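Side-chain contacts in carboxyl esterase NP (Bacillus subtilis, PDB 4CCW), which hydrolyses carboxylic esters to an alcohol and a carboxylate, as a carboxylesterase of the alpha/beta hydrolase fold: residues His163-Tyr168 / Leu182-Thr187; Leu170-Ser175 / Ala202-Gln207. All coordinates share one frame; numbering follows the deposited sequence.

Contact 1 of 2, residues His163-Tyr168 / Leu182-Thr187. With VKC ((2-hydroxyethoxy)acetic acid), chain B.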
loop_
_atom_site.group_PDB
_atom_site.type_symbol
_atom_site.label_atom_id
_atom_site.label_comp_id
_atom_site.label_asym_id
_atom_site.label_seq_id
_atom_site.Cartn_x
_atom_site.Cartn_y
_atom_site.Cartn_z
ATOM N N HIS A 163 10.616 12.476 12.090
ATOM C CA HIS A 163 11.987 12.078 11.729
ATOM C C HIS A 163 12.337 10.654 12.114
ATOM O O HIS A 163 13.211 10.022 11.496
ATOM C CB HIS A 163 13.013 13.067 12.283
ATOM C CG HIS A 163 13.217 12.982 13.785
ATOM N ND1 HIS A 163 14.296 12.384 14.337
ATOM C CD2 HIS A 163 12.433 13.430 14.842
ATOM C CE1 HIS A 163 14.220 12.462 15.678
ATOM N NE2 HIS A 163 13.070 13.091 15.992
ATOM N N ASP A 164 11.664 10.133 13.134
ATOM C CA ASP A 164 11.916 8.754 13.578
ATOM C C ASP A 164 11.619 7.739 12.486
ATOM O O ASP A 164 12.263 6.689 12.434
ATOM C CB ASP A 164 11.137 8.399 14.850
ATOM C CG ASP A 164 11.869 8.811 16.114
ATOM O OD1 ASP A 164 13.033 9.250 16.023
ATOM O OD2 ASP A 164 11.277 8.677 17.207
ATOM N N PHE A 165 10.665 8.044 11.609
ATOM C CA PHE A 165 10.390 7.130 10.507
ATOM C C PHE A 165 11.643 6.920 9.666
ATOM O O PHE A 165 12.009 5.779 9.372
ATOM C CB PHE A 165 9.230 7.580 9.616
ATOM C CG PHE A 165 9.031 6.693 8.414
ATOM C CD1 PHE A 165 8.386 5.456 8.542
ATOM C CD2 PHE A 165 9.537 7.063 7.163
ATOM C CE1 PHE A 165 8.217 4.634 7.431
ATOM C CE2 PHE A 165 9.379 6.238 6.053
ATOM C CZ PHE A 165 8.719 5.024 6.191
ATOM N N TYR A 166 12.300 8.015 9.279
ATOM C CA TYR A 166 13.555 7.904 8.517
ATOM C C TYR A 166 14.602 7.037 9.204
ATOM O O TYR A 166 15.281 6.227 8.558
ATOM C CB TYR A 166 14.133 9.301 8.241
ATOM C CG TYR A 166 13.318 10.090 7.241
ATOM C CD1 TYR A 166 13.393 9.791 5.891
ATOM C CD2 TYR A 166 12.496 11.148 7.635
ATOM C CE1 TYR A 166 12.665 10.488 4.953
ATOM C CE2 TYR A 166 11.761 11.879 6.684
ATOM C CZ TYR A 166 11.841 11.528 5.353
ATOM O OH TYR A 166 11.148 12.199 4.375
ATOM N N LYS A 167 14.733 7.216 10.510
ATOM C CA LYS A 167 15.715 6.479 11.303
ATOM C C LYS A 167 15.419 4.981 11.417
ATOM O O LYS A 167 16.315 4.151 11.213
ATOM C CB LYS A 167 15.863 7.122 12.680
ATOM C CG LYS A 167 16.488 8.510 12.594
ATOM C CD LYS A 167 16.619 9.163 13.961
ATOM C CE LYS A 167 17.343 10.494 13.857
ATOM N NZ LYS A 167 16.649 11.525 13.016
ATOM N N TYR A 168 14.173 4.631 11.742
ATOM C CA TYR A 168 13.821 3.211 11.846
ATOM C C TYR A 168 13.864 2.519 10.496
ATOM O O TYR A 168 14.288 1.364 10.412
ATOM C CB TYR A 168 12.454 3.001 12.513
ATOM C CG TYR A 168 12.509 3.171 14.001
ATOM C CD1 TYR A 168 13.052 2.176 14.816
ATOM C CD2 TYR A 168 12.028 4.334 14.606
ATOM C CE1 TYR A 168 13.112 2.334 16.193
ATOM C CE2 TYR A 168 12.081 4.499 15.979
ATOM C CZ TYR A 168 12.627 3.499 16.765
ATOM O OH TYR A 168 12.678 3.664 18.128
ATOM N N LEU A 182 9.617 -3.067 14.027
ATOM C CA LEU A 182 8.295 -3.640 14.305
ATOM C C LEU A 182 7.763 -3.333 15.715
ATOM O O LEU A 182 6.573 -3.052 15.889
ATOM C CB LEU A 182 8.284 -5.144 13.993
ATOM C CG LEU A 182 8.353 -5.492 12.497
ATOM C CD1 LEU A 182 8.471 -6.999 12.301
ATOM C CD2 LEU A 182 7.172 -4.925 11.706
ATOM N N ASN A 183 8.649 -3.347 16.703
ATOM C CA ASN A 183 8.273 -3.026 18.076
ATOM C C ASN A 183 7.891 -1.556 18.223
ATOM O O ASN A 183 7.022 -1.202 19.025
ATOM C CB ASN A 183 9.398 -3.402 19.041
ATOM C CG ASN A 183 9.628 -4.909 19.116
ATOM O OD1 ASN A 183 8.868 -5.698 18.548
ATOM N ND2 ASN A 183 10.681 -5.314 19.819
ATOM N N TRP A 184 8.549 -0.710 17.438
ATOM C CA TRP A 184 8.223 0.703 17.376
ATOM C C TRP A 184 6.889 0.929 16.722
ATOM O O TRP A 184 6.059 1.657 17.258
ATOM C CB TRP A 184 9.320 1.445 16.631
ATOM C CG TRP A 184 9.013 2.880 16.271
ATOM C CD1 TRP A 184 8.895 3.974 17.132
ATOM C CD2 TRP A 184 8.822 3.434 14.919
ATOM N NE1 TRP A 184 8.653 5.127 16.423
ATOM C CE2 TRP A 184 8.587 4.873 15.094
ATOM C CE3 TRP A 184 8.814 2.899 13.625
ATOM C CZ2 TRP A 184 8.366 5.721 14.016
ATOM C CZ3 TRP A 184 8.578 3.766 12.548
ATOM C CH2 TRP A 184 8.366 5.141 12.737
ATOM N N MET A 185 6.670 0.289 15.574
ATOM C CA MET A 185 5.471 0.519 14.774
ATOM C C MET A 185 4.237 -0.178 15.348
ATOM O O MET A 185 3.109 0.256 15.132
ATOM C CB MET A 185 5.717 0.077 13.326
ATOM C CG MET A 185 4.575 0.360 12.373
ATOM S SD MET A 185 5.066 0.177 10.658
ATOM C CE MET A 185 5.775 1.797 10.402
ATOM N N MET A 186 4.448 -1.267 16.074
ATOM C CA MET A 186 3.316 -2.066 16.545
ATOM C C MET A 186 3.312 -2.279 18.048
ATOM O O MET A 186 4.328 -2.646 18.619
ATOM C CB MET A 186 3.294 -3.390 15.793
ATOM C CG MET A 186 3.420 -3.186 14.292
ATOM S SD MET A 186 3.233 -4.664 13.298
ATOM C CE MET A 186 1.525 -5.072 13.634
ATOM N N THR A 187 2.163 -2.033 18.679
ATOM C CA THR A 187 1.976 -2.300 20.109
ATOM C C THR A 187 2.160 -3.797 20.367
ATOM O O THR A 187 2.702 -4.200 21.397
ATOM C CB THR A 187 0.588 -1.817 20.598
ATOM O OG1 THR A 187 0.436 -0.424 20.285
ATOM C CG2 THR A 187 0.430 -2.011 22.107
HETATM C C VKC B . 6.624 0.520 6.186
HETATM O O VKC B . 6.205 1.683 6.368
HETATM C CA VKC B . 8.090 0.316 5.880
HETATM C CD VKC B . 10.640 2.295 4.308
HETATM C CG VKC B . 9.995 1.717 5.568
HETATM O OAD VKC B . 8.613 1.514 5.314
HETATM O OE1 VKC B . 11.982 1.803 4.160
HETATM O OXT VKC B . 5.872 -0.476 6.246
HETATM O O HOH W 1 8.865 7.846 17.357
#

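Contact 2 of 2, residues Leu170-Ser175 / Ala202-Gln207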
loop_
_atom_site.group_PDB
_atom_site.type_symbol
_atom_site.label_atom_id
_atom_site.label_comp_id
_atom_site.label_asym_id
_atom_site.label_seq_id
_atom_site.Cartn_x
_atom_site.Cartn_y
_atom_site.Cartn_z
ATOM N N LEU A 170 15.797 3.358 7.923
ATOM C CA LEU A 170 17.219 3.183 7.627
ATOM C C LEU A 170 17.810 2.030 8.432
ATOM O O LEU A 170 18.607 1.244 7.910
ATOM C CB LEU A 170 18.006 4.473 7.892
ATOM C CG LEU A 170 19.502 4.443 7.513
ATOM C CD1 LEU A 170 20.032 5.808 7.138
ATOM C CD2 LEU A 170 20.332 3.878 8.652
ATOM N N GLY A 171 17.435 1.949 9.706
ATOM C CA GLY A 171 18.014 0.965 10.616
ATOM C C GLY A 171 17.664 -0.484 10.308
ATOM O O GLY A 171 18.293 -1.388 10.848
ATOM N N LEU A 172 16.675 -0.705 9.433
ATOM C CA LEU A 172 16.249 -2.073 9.090
ATOM C C LEU A 172 17.393 -3.029 8.730
ATOM O O LEU A 172 17.415 -4.177 9.186
ATOM C CB LEU A 172 15.179 -2.058 7.988
ATOM C CG LEU A 172 13.768 -1.661 8.418
ATOM C CD1 LEU A 172 12.935 -1.348 7.191
ATOM C CD2 LEU A 172 13.128 -2.781 9.228
ATOM N N THR A 173 18.364 -2.548 7.956
ATOM C CA THR A 173 19.477 -3.393 7.496
ATOM C C THR A 173 20.591 -3.660 8.515
ATOM O O THR A 173 21.402 -4.574 8.319
ATOM C CB THR A 173 20.107 -2.834 6.206
ATOM O OG1 THR A 173 20.622 -1.521 6.459
ATOM C CG2 THR A 173 19.063 -2.778 5.074
ATOM N N ALA A 174 20.658 -2.869 9.584
ATOM C CA ALA A 174 21.723 -3.040 10.581
ATOM C C ALA A 174 21.251 -3.835 11.802
ATOM O O ALA A 174 20.075 -3.780 12.153
ATOM C CB ALA A 174 22.286 -1.689 11.004
ATOM N N SER A 175 22.181 -4.569 12.419
ATOM C CA SER A 175 21.951 -5.412 13.618
ATOM C C SER A 175 20.518 -5.962 13.779
ATOM O O SER A 175 20.087 -6.796 12.982
ATOM C CB SER A 175 22.449 -4.716 14.902
ATOM O OG SER A 175 21.853 -3.436 15.065
ATOM N N ALA A 202 13.254 -11.222 4.805
ATOM C CA ALA A 202 13.991 -11.643 3.610
ATOM C C ALA A 202 14.052 -10.496 2.608
ATOM O O ALA A 202 15.064 -10.305 1.927
ATOM C CB ALA A 202 13.389 -12.907 2.993
ATOM N N GLY A 203 12.987 -9.697 2.573
ATOM C CA GLY A 203 12.961 -8.489 1.767
ATOM C C GLY A 203 14.055 -7.525 2.165
ATOM O O GLY A 203 14.784 -7.025 1.308
ATOM N N VAL A 204 14.184 -7.286 3.473
ATOM C CA VAL A 204 15.194 -6.374 4.006
ATOM C C VAL A 204 16.613 -6.878 3.706
ATOM O O VAL A 204 17.500 -6.087 3.389
ATOM C CB VAL A 204 14.992 -6.128 5.517
ATOM C CG1 VAL A 204 16.151 -5.348 6.104
ATOM C CG2 VAL A 204 13.674 -5.382 5.747
ATOM N N MET A 205 16.801 -8.195 3.775
ATOM C CA MET A 205 18.102 -8.805 3.478
ATOM C C MET A 205 18.440 -8.783 1.978
ATOM O O MET A 205 19.617 -8.872 1.606
ATOM C CB MET A 205 18.177 -10.227 4.050
ATOM C CG MET A 205 18.145 -10.288 5.575
ATOM S SD MET A 205 17.882 -11.946 6.254
ATOM C CE MET A 205 18.333 -11.707 7.969
ATOM N N TRP A 206 17.423 -8.654 1.128
ATOM C CA TRP A 206 17.628 -8.576 -0.320
ATOM C C TRP A 206 17.940 -7.164 -0.741
ATOM O O TRP A 206 17.041 -6.339 -0.939
ATOM C CB TRP A 206 16.416 -9.141 -1.072
ATOM C CG TRP A 206 16.552 -9.147 -2.578
ATOM C CD1 TRP A 206 17.716 -9.288 -3.333
ATOM C CD2 TRP A 206 15.471 -9.036 -3.567
ATOM N NE1 TRP A 206 17.436 -9.253 -4.674
ATOM C CE2 TRP A 206 16.112 -9.114 -4.885
ATOM C CE3 TRP A 206 14.090 -8.895 -3.496
ATOM C CZ2 TRP A 206 15.383 -9.035 -6.063
ATOM C CZ3 TRP A 206 13.364 -8.815 -4.693
ATOM C CH2 TRP A 206 13.997 -8.887 -5.944
ATOM N N GLN A 207 19.236 -6.884 -0.885
ATOM C CA GLN A 207 19.724 -5.515 -1.081
ATOM C C GLN A 207 20.478 -5.299 -2.393
ATOM O O GLN A 207 20.814 -4.163 -2.741
ATOM C CB GLN A 207 20.605 -5.100 0.103
ATOM C CG GLN A 207 19.876 -5.090 1.438
ATOM C CD GLN A 207 20.796 -4.829 2.613
ATOM O OE1 GLN A 207 20.988 -5.695 3.471
ATOM N NE2 GLN A 207 21.371 -3.631 2.657
#

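Contact 1 of 2, residues His163-Tyr168 / Leu182-Thr187
Y168 and W184 join helices 163-171 and 177-185, two of the helices inserted between strands 146-152 and 236-241 of the alpha/beta hydrolase fold, the usual place of the cap over the active site. Aromatic packing carries most of the contact. The Y168 ring and the five-membered ring of W184 form an offset stack, with centroids 3.9 Å apart and planes inclined by 15°; Y168 CD2 comes within 3.3 Å of W184 CD2. The same tyrosine face receives a CH-pi contact, W184 CB lying 4.0 Å from the Y168 ring centroid and 14° off its normal. With CG anti to the backbone N (chi1 170°), W184 extends its indole to the first helix, where CH2 approaches F165 CA at 3.6 Å and CZ2 meets D164 CB at 3.9 Å.

The polar link is indirect. One water donates to D164 OD2 and accepts from W184 NE1, lying in the indole plane at its edge, an arrangement in which the bridge and the stack both limit how the indole can turn. A leucine in place of W184 would probably leave the Y168 face without its stacking partner and the water without its N-H donor.

Toward the pocket, F165 stacks on F161 and M185 touches H273, the probable catalytic proton acceptor. With its CG anti to the backbone N, F165 turns its ring to the bound (2-hydroxyethoxy)acetic acid, with W184 CH2 at the edge of that ring, near its plane: F165 CZ lies 3.6 Å from ligand CG, while the ligand carboxylate O sits in the ring plane, 3.7 Å from F165 CE1.

Contact 2 of 2, residues Leu170-Ser175 / Ala202-Gln207
The C-terminal ends of two cap helices of the alpha/beta hydrolase fold meet here: the type I beta turn G171-A174, where helix 163-171 gives way to loop, packs against the last turn of helix 194-205. The closest pair of CA atoms, those of T173 and V204, is 6.3 Å apart. V204 is the buried centre of the contact. Its CG1, anti to the backbone N (chi1 172°), points at the turn, 3.5 Å from L172 O and 3.9 Å from L172 CB, so one methyl meets both backbone and side chain of the leucine. T173 CG2 adds a looser touch on the same methyl at 4.0 Å.

Nearer solvent, Q207 reaches back from beyond the helix end with its chain extended past CG, crossing T173 obliquely. T173 CG2 lies 3.4 Å from Q207 NE2 and 3.6 Å from Q207 CD, a methyl-to-amide contact. Q207 is poorly ordered, and its amide position is correspondingly uncertain.

L172 and V204 both pack on V178 of helix 177-185, and L172 also touches the pocket residues L64 and F181. With methyl groups making all the close approaches and no direct polar bond between the segments, the join rests on van der Waals packing and burial of apolar surface.

Overall arrangement
From the N terminus, the chain completes helix 12-24 and the strands up to 146-152 before entering both contacts through helix 163-171. Contact 1 uses the first part of that helix and closes a loop of 13 intervening residues, returning on helix 177-185. Contact 2 starts at the end of the same helix and closes a longer loop of 26 residues, returning at the end of helix 194-205. Their segments alternate, so the loops cross instead of nesting, and the contact centres lie about 14 Å apart. Together they tie helix 163-171 to the next two helices, before the chain re-enters the sheet at strand 236-241. Beyond contact 2, M205 and W206 reach helix 12-24.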